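Long-range contacts in extracellular ligand-binding receptor (Verminephrobacter eiseniae, PDB 4M88), which probably captures amino acids outside the cell membrane and delivers them to an ABC transporter, as a solute-binding protein of the leucine-binding protein family: residues 141-147 against 199-205; 129-135 against 227-231; 249-255 against 343-349. All blocks are in the same frame, centred on the assembly; numbering follows the deposited sequence.

Contact 1. Residues 141-147 against 199-205; sequences MSKLATL and AQGVLVI
Start with Gln200, the residue that loses most surface here. With chi1 m and chi2 t, Gln200 OE1 accepts Ser142 N at 2.6 Å and Lys143 N at 2.9 Å. Gln200 N donates to Lys143 O at 2.9 Å, so side chain and main chain together close the start of the pair. The selenomethionine Met141 lies against Gln200, Met141 CE 3.2 Å from Gln200 O. Beyond it, strands 143-147 and 201-205 run parallel, axes 4.5 Å apart at 23°, with Ala145 beside Val202, Thr146 beside Leu203 and Leu147 beside Val204. From Lys143 and Val202 on both are extended (phi -91° to -137°, psi 121° to 151°). This is the parallel core of an alpha/beta/alpha lobe of the type I periplasmic binding protein fold, with helices on both faces of the sheet. Leu203 is gripped from both directions along strand 143-147: its N donates to Ala145 O at 2.9 Å, and its O accepts Leu147 N at 2.7 Å. The Leu203 side chain (m, p) lies on the face of Leu144 and Thr146, Leu203 CD1 3.8 Å from Leu144 CD2, where helices 125-138 and 152-166 cover it. Leu147 (t, p) emerges on the other face with Ala145, Val202 and Val204; its CD2 is 4.3 Å from Val204 CG1, and helices 184-195 and 208-220 close over it. The ladder continues on the backbone of Leu147, whose O receives Ile205 N at 2.8 Å, while earlier Ala145 N reaches Gly201 O at 3.1 Å.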
loop_
_atom_site.group_PDB
_atom_site.type_symbol
_atom_site.label_atom_id
_atom_site.label_comp_id
_atom_site.label_asym_id
_atom_site.label_seq_id
_atom_site.Cartn_x
_atom_site.Cartn_y
_atom_site.Cartn_z
HETATM N N MSE A 141 26.162 5.554 -2.186
HETATM C CA MSE A 141 26.257 4.693 -1.013
HETATM C C MSE A 141 26.861 3.329 -1.328
HETATM O O MSE A 141 26.548 2.722 -2.354
HETATM C CB MSE A 141 24.887 4.523 -0.358
HETATM C CG MSE A 141 24.320 5.829 0.137
HETATM SE SE MSE A 141 22.507 5.665 0.823
HETATM C CE MSE A 141 22.238 7.520 1.356
ATOM N N SER A 142 27.723 2.861 -0.429
ATOM C CA SER A 142 28.317 1.536 -0.524
ATOM C C SER A 142 27.973 0.696 0.709
ATOM O O SER A 142 28.277 -0.492 0.757
ATOM C CB SER A 142 29.836 1.651 -0.685
ATOM O OG SER A 142 30.407 2.370 0.395
ATOM N N LYS A 143 27.350 1.311 1.711
ATOM C CA LYS A 143 26.913 0.570 2.888
ATOM C C LYS A 143 25.512 0.973 3.339
ATOM O O LYS A 143 25.253 2.144 3.641
ATOM C CB LYS A 143 27.901 0.724 4.042
ATOM C CG LYS A 143 27.485 -0.050 5.281
ATOM C CD LYS A 143 28.603 -0.108 6.312
ATOM C CE LYS A 143 28.216 -1.020 7.466
ATOM N NZ LYS A 143 29.363 -1.354 8.351
ATOM N N LEU A 144 24.619 -0.012 3.381
ATOM C CA LEU A 144 23.213 0.199 3.725
ATOM C C LEU A 144 22.836 -0.627 4.939
ATOM O O LEU A 144 23.270 -1.770 5.067
ATOM C CB LEU A 144 22.325 -0.248 2.569
ATOM C CG LEU A 144 21.956 0.756 1.485
ATOM C CD1 LEU A 144 21.124 0.075 0.392
ATOM C CD2 LEU A 144 21.182 1.918 2.099
ATOM N N ALA A 145 22.033 -0.056 5.830
ATOM C CA ALA A 145 21.451 -0.823 6.924
ATOM C C ALA A 145 19.947 -0.919 6.690
ATOM O O ALA A 145 19.355 -0.028 6.087
ATOM C CB ALA A 145 21.724 -0.150 8.256
ATOM N N THR A 146 19.331 -1.998 7.159
ATOM C CA THR A 146 17.871 -2.122 7.106
ATOM C C THR A 146 17.360 -2.388 8.513
ATOM O O THR A 146 17.887 -3.257 9.206
ATOM C CB THR A 146 17.416 -3.281 6.213
ATOM O OG1 THR A 146 17.945 -3.113 4.892
ATOM C CG2 THR A 146 15.879 -3.350 6.152
ATOM N N LEU A 147 16.359 -1.621 8.937
ATOM C CA LEU A 147 15.663 -1.875 10.201
ATOM C C LEU A 147 14.328 -2.507 9.852
ATOM O O LEU A 147 13.550 -1.903 9.120
ATOM C CB LEU A 147 15.426 -0.564 10.939
ATOM C CG LEU A 147 14.562 -0.629 12.206
ATOM C CD1 LEU A 147 15.237 -1.512 13.258
ATOM C CD2 LEU A 147 14.323 0.767 12.776
ATOM N N ALA A 199 26.668 3.039 8.507
ATOM C CA ALA A 199 25.941 2.938 7.250
ATOM C C ALA A 199 25.667 4.336 6.705
ATOM O O ALA A 199 25.543 5.294 7.471
ATOM C CB ALA A 199 24.638 2.177 7.442
ATOM N N GLN A 200 25.566 4.446 5.383
ATOM C CA GLN A 200 25.314 5.731 4.743
ATOM C C GLN A 200 23.827 6.026 4.555
ATOM O O GLN A 200 23.439 7.170 4.297
ATOM C CB GLN A 200 26.038 5.784 3.404
ATOM C CG GLN A 200 27.533 5.751 3.537
ATOM C CD GLN A 200 28.196 5.275 2.272
ATOM O OE1 GLN A 200 27.981 4.145 1.850
ATOM N NE2 GLN A 200 28.992 6.141 1.643
ATOM N N GLY A 201 23.003 4.997 4.692
ATOM C CA GLY A 201 21.566 5.148 4.555
ATOM C C GLY A 201 20.895 3.998 5.272
ATOM O O GLY A 201 21.531 2.959 5.505
ATOM N N VAL A 202 19.629 4.179 5.648
ATOM C CA VAL A 202 18.902 3.147 6.382
ATOM C C VAL A 202 17.507 2.955 5.810
ATOM O O VAL A 202 16.742 3.921 5.699
ATOM C CB VAL A 202 18.742 3.501 7.882
ATOM C CG1 VAL A 202 18.125 2.317 8.635
ATOM C CG2 VAL A 202 20.080 3.882 8.514
ATOM N N LEU A 203 17.184 1.711 5.450
ATOM C CA LEU A 203 15.838 1.339 5.026
ATOM C C LEU A 203 15.034 0.895 6.233
ATOM O O LEU A 203 15.518 0.099 7.035
ATOM C CB LEU A 203 15.883 0.165 4.049
ATOM C CG LEU A 203 16.157 0.306 2.564
ATOM C CD1 LEU A 203 17.612 0.651 2.315
ATOM C CD2 LEU A 203 15.783 -1.013 1.876
ATOM N N VAL A 204 13.799 1.374 6.357
ATOM C CA VAL A 204 12.919 0.899 7.426
ATOM C C VAL A 204 11.749 0.133 6.822
ATOM O O VAL A 204 11.034 0.665 5.976
ATOM C CB VAL A 204 12.429 2.063 8.293
ATOM C CG1 VAL A 204 11.676 1.542 9.508
ATOM C CG2 VAL A 204 13.624 2.915 8.739
ATOM N N ILE A 205 11.570 -1.121 7.241
ATOM C CA ILE A 205 10.562 -2.011 6.653
ATOM C C ILE A 205 9.626 -2.550 7.718
ATOM O O ILE A 205 10.072 -3.136 8.700
ATOM C CB ILE A 205 11.235 -3.208 5.937
ATOM C CG1 ILE A 205 12.041 -2.713 4.730
ATOM C CG2 ILE A 205 10.208 -4.243 5.499
ATOM C CD1 ILE A 205 12.634 -3.836 3.871
#

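Contact 2. Residues 129-135 against 227-231; sequences IEEIVSH and LFVLS
Residues 129-135, part of helix 125-138, have regular alpha geometry, phi and psi near -63° and -42°, with backbone bonds such as Val133 N to Ile129 O at 3.0 Å. They lie over strand 227-229 with axes 9.8 Å apart and N-to-C directions 160° apart, so the two run nearly antiparallel: Ile129 lies by Leu230 and, further along, Ile132 and His135 lie by Phe228. Ile129 opens the contact from the side. With chi1 m and chi2 t, Ile129 CG1 comes to 4.1 Å from Leu230 CD1. One turn on, Ile132 points toward the strand and buries the most area of any residue here. Its m, t side chain drives Ile132 CD1 between two neighbours, 4.0 Å from Phe228 CB and 3.4 Å from Leu230 CD2, a tight fit helped by Leu230 (m, t), whose CA-to-CB bond starts sideways before its end turns toward the helix. His135 ends the segment, chi1 t, its CD2 3.8 Å from Phe228 CE1; the ring planes are 85° apart and the centroids 5.9 Å. The contact rests on apolar and aromatic side chains, as expected of a helix covering the parallel part of the sheet in an alpha/beta/alpha lobe. Leu203 of the adjoining strand 201-205 touches both Ile132 and Phe228, and Val253 of strand 250-254 meets Ile132 from the other neighbour. Ile132 thus touches side chains of three neighbouring strands, 201-205, 227-229 and 250-254, while Leu227 and Val229 on the reverse face meet helix 208-220.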
loop_
_atom_site.group_PDB
_atom_site.type_symbol
_atom_site.label_atom_id
_atom_site.label_comp_id
_atom_site.label_asym_id
_atom_site.label_seq_id
_atom_site.Cartn_x
_atom_site.Cartn_y
_atom_site.Cartn_z
ATOM N N ILE A 129 11.701 -2.013 -3.323
ATOM C CA ILE A 129 13.010 -2.246 -2.706
ATOM C C ILE A 129 14.149 -2.233 -3.733
ATOM O O ILE A 129 15.239 -1.702 -3.457
ATOM C CB ILE A 129 12.999 -3.566 -1.909
ATOM C CG1 ILE A 129 12.235 -3.366 -0.590
ATOM C CG2 ILE A 129 14.410 -4.040 -1.611
ATOM C CD1 ILE A 129 11.804 -4.678 0.066
ATOM N N GLU A 130 13.909 -2.801 -4.915
ATOM C CA GLU A 130 14.918 -2.755 -5.974
ATOM C C GLU A 130 15.204 -1.309 -6.369
ATOM O O GLU A 130 16.359 -0.924 -6.569
ATOM C CB GLU A 130 14.493 -3.587 -7.183
ATOM C CG GLU A 130 14.586 -5.101 -6.933
ATOM C CD GLU A 130 13.892 -5.938 -8.005
ATOM O OE1 GLU A 130 13.051 -5.394 -8.759
ATOM O OE2 GLU A 130 14.190 -7.151 -8.087
ATOM N N GLU A 131 14.144 -0.514 -6.469
ATOM C CA GLU A 131 14.263 0.913 -6.757
ATOM C C GLU A 131 15.033 1.667 -5.665
ATOM O O GLU A 131 15.860 2.528 -5.968
ATOM C CB GLU A 131 12.868 1.520 -6.918
ATOM C CG GLU A 131 12.869 2.992 -7.254
ATOM C CD GLU A 131 13.091 3.257 -8.729
ATOM O OE1 GLU A 131 13.287 2.281 -9.490
ATOM O OE2 GLU A 131 13.060 4.443 -9.126
ATOM N N ILE A 132 14.753 1.353 -4.403
ATOM C CA ILE A 132 15.468 1.992 -3.288
ATOM C C ILE A 132 16.952 1.681 -3.362
ATOM O O ILE A 132 17.797 2.567 -3.186
ATOM C CB ILE A 132 14.960 1.512 -1.935
ATOM C CG1 ILE A 132 13.691 2.239 -1.564
ATOM C CG2 ILE A 132 15.986 1.804 -0.836
ATOM C CD1 ILE A 132 13.107 1.762 -0.269
ATOM N N VAL A 133 17.283 0.423 -3.639
ATOM C CA VAL A 133 18.689 0.050 -3.668
ATOM C C VAL A 133 19.415 0.700 -4.852
ATOM O O VAL A 133 20.572 1.116 -4.726
ATOM C CB VAL A 133 18.884 -1.480 -3.619
ATOM C CG1 VAL A 133 20.364 -1.816 -3.641
ATOM C CG2 VAL A 133 18.260 -2.021 -2.345
ATOM N N SER A 134 18.729 0.821 -5.985
ATOM C CA SER A 134 19.269 1.563 -7.127
ATOM C C SER A 134 19.513 3.036 -6.759
ATOM O O SER A 134 20.556 3.624 -7.087
ATOM C CB SER A 134 18.296 1.475 -8.304
ATOM O OG SER A 134 18.659 2.376 -9.337
ATOM N N HIS A 135 18.541 3.627 -6.075
ATOM C CA HIS A 135 18.610 5.030 -5.682
ATOM C C HIS A 135 19.772 5.241 -4.719
ATOM O O HIS A 135 20.522 6.210 -4.840
ATOM C CB HIS A 135 17.282 5.436 -5.043
ATOM C CG HIS A 135 17.252 6.834 -4.505
ATOM N ND1 HIS A 135 17.031 7.934 -5.301
ATOM C CD2 HIS A 135 17.380 7.298 -3.238
ATOM C CE1 HIS A 135 17.043 9.025 -4.550
ATOM N NE2 HIS A 135 17.251 8.667 -3.298
ATOM N N LEU A 227 17.020 8.209 5.352
ATOM C CA LEU A 227 16.237 7.035 5.696
ATOM C C LEU A 227 15.303 6.801 4.521
ATOM O O LEU A 227 14.857 7.760 3.872
ATOM C CB LEU A 227 15.426 7.295 6.967
ATOM C CG LEU A 227 16.185 7.858 8.167
ATOM C CD1 LEU A 227 15.207 8.074 9.337
ATOM C CD2 LEU A 227 17.326 6.938 8.592
ATOM N N PHE A 228 15.039 5.543 4.203
ATOM C CA PHE A 228 14.170 5.228 3.077
ATOM C C PHE A 228 13.047 4.332 3.562
ATOM O O PHE A 228 13.269 3.416 4.360
ATOM C CB PHE A 228 14.935 4.505 1.967
ATOM C CG PHE A 228 16.234 5.162 1.599
ATOM C CD1 PHE A 228 16.246 6.343 0.879
ATOM C CD2 PHE A 228 17.441 4.585 1.967
ATOM C CE1 PHE A 228 17.452 6.949 0.537
ATOM C CE2 PHE A 228 18.647 5.184 1.631
ATOM C CZ PHE A 228 18.647 6.366 0.917
ATOM N N VAL A 229 11.838 4.604 3.095
ATOM C CA VAL A 229 10.696 3.798 3.496
ATOM C C VAL A 229 9.855 3.478 2.281
ATOM O O VAL A 229 9.928 4.174 1.267
ATOM C CB VAL A 229 9.814 4.518 4.543
ATOM C CG1 VAL A 229 10.631 4.886 5.768
ATOM C CG2 VAL A 229 9.167 5.754 3.937
ATOM N N LEU A 230 9.055 2.418 2.381
ATOM C CA LEU A 230 8.185 2.014 1.286
ATOM C C LEU A 230 6.840 2.726 1.380
ATOM O O LEU A 230 6.647 3.588 2.242
ATOM C CB LEU A 230 7.991 0.496 1.303
ATOM C CG LEU A 230 9.280 -0.327 1.292
ATOM C CD1 LEU A 230 8.967 -1.826 1.249
ATOM C CD2 LEU A 230 10.139 0.066 0.111
ATOM N N SER A 231 5.915 2.354 0.497
ATOM C CA SER A 231 4.638 3.054 0.354
ATOM C C SER A 231 3.657 2.838 1.508
ATOM O O SER A 231 2.525 2.413 1.271
ATOM C CB SER A 231 3.954 2.622 -0.941
ATOM O OG SER A 231 4.634 3.120 -2.070
#

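Contact 3. Residues 249-255 against 343-349; sequences GVGIVQA and YVNIGVI
This antiparallel pair, at the antiparallel end of the mixed sheet in a periplasmic-binding-protein lobe, joins strands 250-254 and 345-349, axes 4.5 Å apart at 152°. Ile252 faces Gly347 and Gln254 faces Asn345 as hydrogen-bonded pairs, with Ile252 N to Gly347 O and Gln254 N to Asn345 O both at 2.7 Å. Gly251 opposite Val348 and Val253 opposite Ile346 are the non-hydrogen-bonded pairs. Val253 (t) is the bump on this face: it fits between Val344 and Ile346, Val253 CG1 3.4 Å from Val344 CG1 and Val253 CG2 4.1 Å from Ile346 CG1. On the same face Gly251 leaves a shallow hollow flanked by Ile346 and Val348. On the reverse face Ile349 (m, t) brings its CD1 within 4.2 Å of both Val250 CB and Ile252 CD1. Beyond the paired residues Gly249, at positive phi, gives its N to Ile349 O at 2.8 Å. At the other end a water donates to Ala255 O at 2.6 Å and to Tyr343 O at 2.8 Å.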
loop_
_atom_site.group_PDB
_atom_site.type_symbol
_atom_site.label_atom_id
_atom_site.label_comp_id
_atom_site.label_asym_id
_atom_site.label_seq_id
_atom_site.Cartn_x
_atom_site.Cartn_y
_atom_site.Cartn_z
ATOM N N GLY A 249 14.979 14.587 4.365
ATOM C CA GLY A 249 15.936 13.567 3.984
ATOM C C GLY A 249 15.363 12.163 3.975
ATOM O O GLY A 249 16.041 11.223 3.552
ATOM N N VAL A 250 14.129 12.001 4.451
ATOM C CA VAL A 250 13.466 10.707 4.339
ATOM C C VAL A 250 12.933 10.533 2.923
ATOM O O VAL A 250 12.190 11.383 2.425
ATOM C CB VAL A 250 12.293 10.575 5.323
ATOM C CG1 VAL A 250 11.496 9.293 5.041
ATOM C CG2 VAL A 250 12.802 10.607 6.757
ATOM N N GLY A 251 13.314 9.440 2.271
ATOM C CA GLY A 251 12.754 9.109 0.974
ATOM C C GLY A 251 11.606 8.130 1.117
ATOM O O GLY A 251 11.719 7.141 1.844
ATOM N N ILE A 252 10.496 8.407 0.439
ATOM C CA ILE A 252 9.327 7.541 0.482
ATOM C C ILE A 252 9.082 7.016 -0.926
ATOM O O ILE A 252 8.893 7.798 -1.857
ATOM C CB ILE A 252 8.066 8.301 0.939
ATOM C CG1 ILE A 252 8.294 8.987 2.282
ATOM C CG2 ILE A 252 6.864 7.355 1.017
ATOM C CD1 ILE A 252 7.165 9.938 2.668
ATOM N N VAL A 253 9.103 5.699 -1.093
ATOM C CA VAL A 253 8.812 5.124 -2.405
ATOM C C VAL A 253 7.307 5.135 -2.574
ATOM O O VAL A 253 6.580 4.579 -1.741
ATOM C CB VAL A 253 9.294 3.688 -2.518
ATOM C CG1 VAL A 253 9.135 3.203 -3.940
ATOM C CG2 VAL A 253 10.724 3.622 -2.137
ATOM N N GLN A 254 6.832 5.770 -3.639
ATOM C CA GLN A 254 5.392 5.898 -3.864
ATOM C C GLN A 254 4.925 4.926 -4.925
ATOM O O GLN A 254 5.594 4.747 -5.940
ATOM C CB GLN A 254 5.041 7.316 -4.303
ATOM C CG GLN A 254 5.472 8.401 -3.332
ATOM C CD GLN A 254 4.616 8.469 -2.076
ATOM O OE1 GLN A 254 4.067 7.461 -1.608
ATOM N NE2 GLN A 254 4.503 9.668 -1.516
ATOM N N ALA A 255 3.771 4.301 -4.695
ATOM C CA ALA A 255 3.205 3.369 -5.665
ATOM C C ALA A 255 2.158 4.065 -6.523
ATOM O O ALA A 255 1.630 3.477 -7.472
ATOM C CB ALA A 255 2.580 2.164 -4.954
ATOM N N TYR A 343 4.369 1.038 -11.542
ATOM C CA TYR A 343 4.663 2.428 -11.188
ATOM C C TYR A 343 5.377 2.500 -9.836
ATOM O O TYR A 343 4.854 2.066 -8.823
ATOM C CB TYR A 343 3.372 3.264 -11.141
ATOM C CG TYR A 343 3.580 4.732 -10.795
ATOM C CD1 TYR A 343 3.531 5.710 -11.777
ATOM C CD2 TYR A 343 3.816 5.138 -9.481
ATOM C CE1 TYR A 343 3.721 7.051 -11.465
ATOM C CE2 TYR A 343 4.012 6.473 -9.162
ATOM C CZ TYR A 343 3.951 7.423 -10.156
ATOM O OH TYR A 343 4.151 8.751 -9.836
ATOM N N VAL A 344 6.574 3.077 -9.825
ATOM C CA VAL A 344 7.277 3.323 -8.572
ATOM C C VAL A 344 7.979 4.673 -8.704
ATOM O O VAL A 344 8.622 4.942 -9.711
ATOM C CB VAL A 344 8.306 2.205 -8.281
ATOM C CG1 VAL A 344 9.347 2.689 -7.315
ATOM C CG2 VAL A 344 7.623 0.945 -7.748
ATOM N N ASN A 345 7.839 5.535 -7.703
ATOM C CA ASN A 345 8.409 6.872 -7.804
ATOM C C ASN A 345 8.891 7.296 -6.420
ATOM O O ASN A 345 8.118 7.317 -5.464
ATOM C CB ASN A 345 7.347 7.849 -8.326
ATOM C CG ASN A 345 7.930 9.185 -8.765
ATOM O OD1 ASN A 345 9.127 9.438 -8.636
ATOM N ND2 ASN A 345 7.074 10.046 -9.300
ATOM N N ILE A 346 10.172 7.618 -6.302
ATOM C CA ILE A 346 10.691 7.951 -4.985
ATOM C C ILE A 346 10.575 9.437 -4.726
ATOM O O ILE A 346 11.094 10.246 -5.498
ATOM C CB ILE A 346 12.159 7.555 -4.844
ATOM C CG1 ILE A 346 12.323 6.055 -5.070
ATOM C CG2 ILE A 346 12.674 7.948 -3.471
ATOM C CD1 ILE A 346 13.755 5.600 -4.990
ATOM N N GLY A 347 9.881 9.791 -3.649
ATOM C CA GLY A 347 9.820 11.176 -3.215
ATOM C C GLY A 347 10.790 11.366 -2.065
ATOM O O GLY A 347 11.071 10.418 -1.337
ATOM N N VAL A 348 11.326 12.574 -1.904
ATOM C CA VAL A 348 12.170 12.843 -0.748
ATOM C C VAL A 348 11.618 14.047 -0.024
ATOM O O VAL A 348 11.272 15.053 -0.664
ATOM C CB VAL A 348 13.632 13.112 -1.159
ATOM C CG1 VAL A 348 14.500 13.355 0.081
ATOM C CG2 VAL A 348 14.178 11.945 -1.982
ATOM N N ILE A 349 11.494 13.949 1.295
ATOM C CA ILE A 349 11.023 15.087 2.085
ATOM C C ILE A 349 12.100 16.171 2.143
ATOM O O ILE A 349 13.221 15.933 2.608
ATOM C CB ILE A 349 10.594 14.665 3.498
ATOM C CG1 ILE A 349 9.495 13.594 3.426
ATOM C CG2 ILE A 349 10.079 15.875 4.295
ATOM C CD1 ILE A 349 9.028 13.101 4.798
HETATM O O HOH W 1 2.218 1.174 -8.406
#

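How the contacts relate
Coming from the N terminus, the chain reaches helix 125-138 first, which opens contact 2, then strand 143-149, which opens contact 1. Contact 1 shuts when strand 201-205 pairs with it, and contact 2 shuts later at 227-231, so the first closure lies wholly within the second. Contact 3 follows in series, its long excursion from 249-255 ending at 343-349; none of the three cross. All three reach one mixed sheet: Val202 O and Phe228 N link contacts 1 and 2, while Leu227 O and Gly251 N link contacts 2 and 3. Contacts 1 and 3 never touch, and strand 227-229 bridges them, with helix 125-138 laid across.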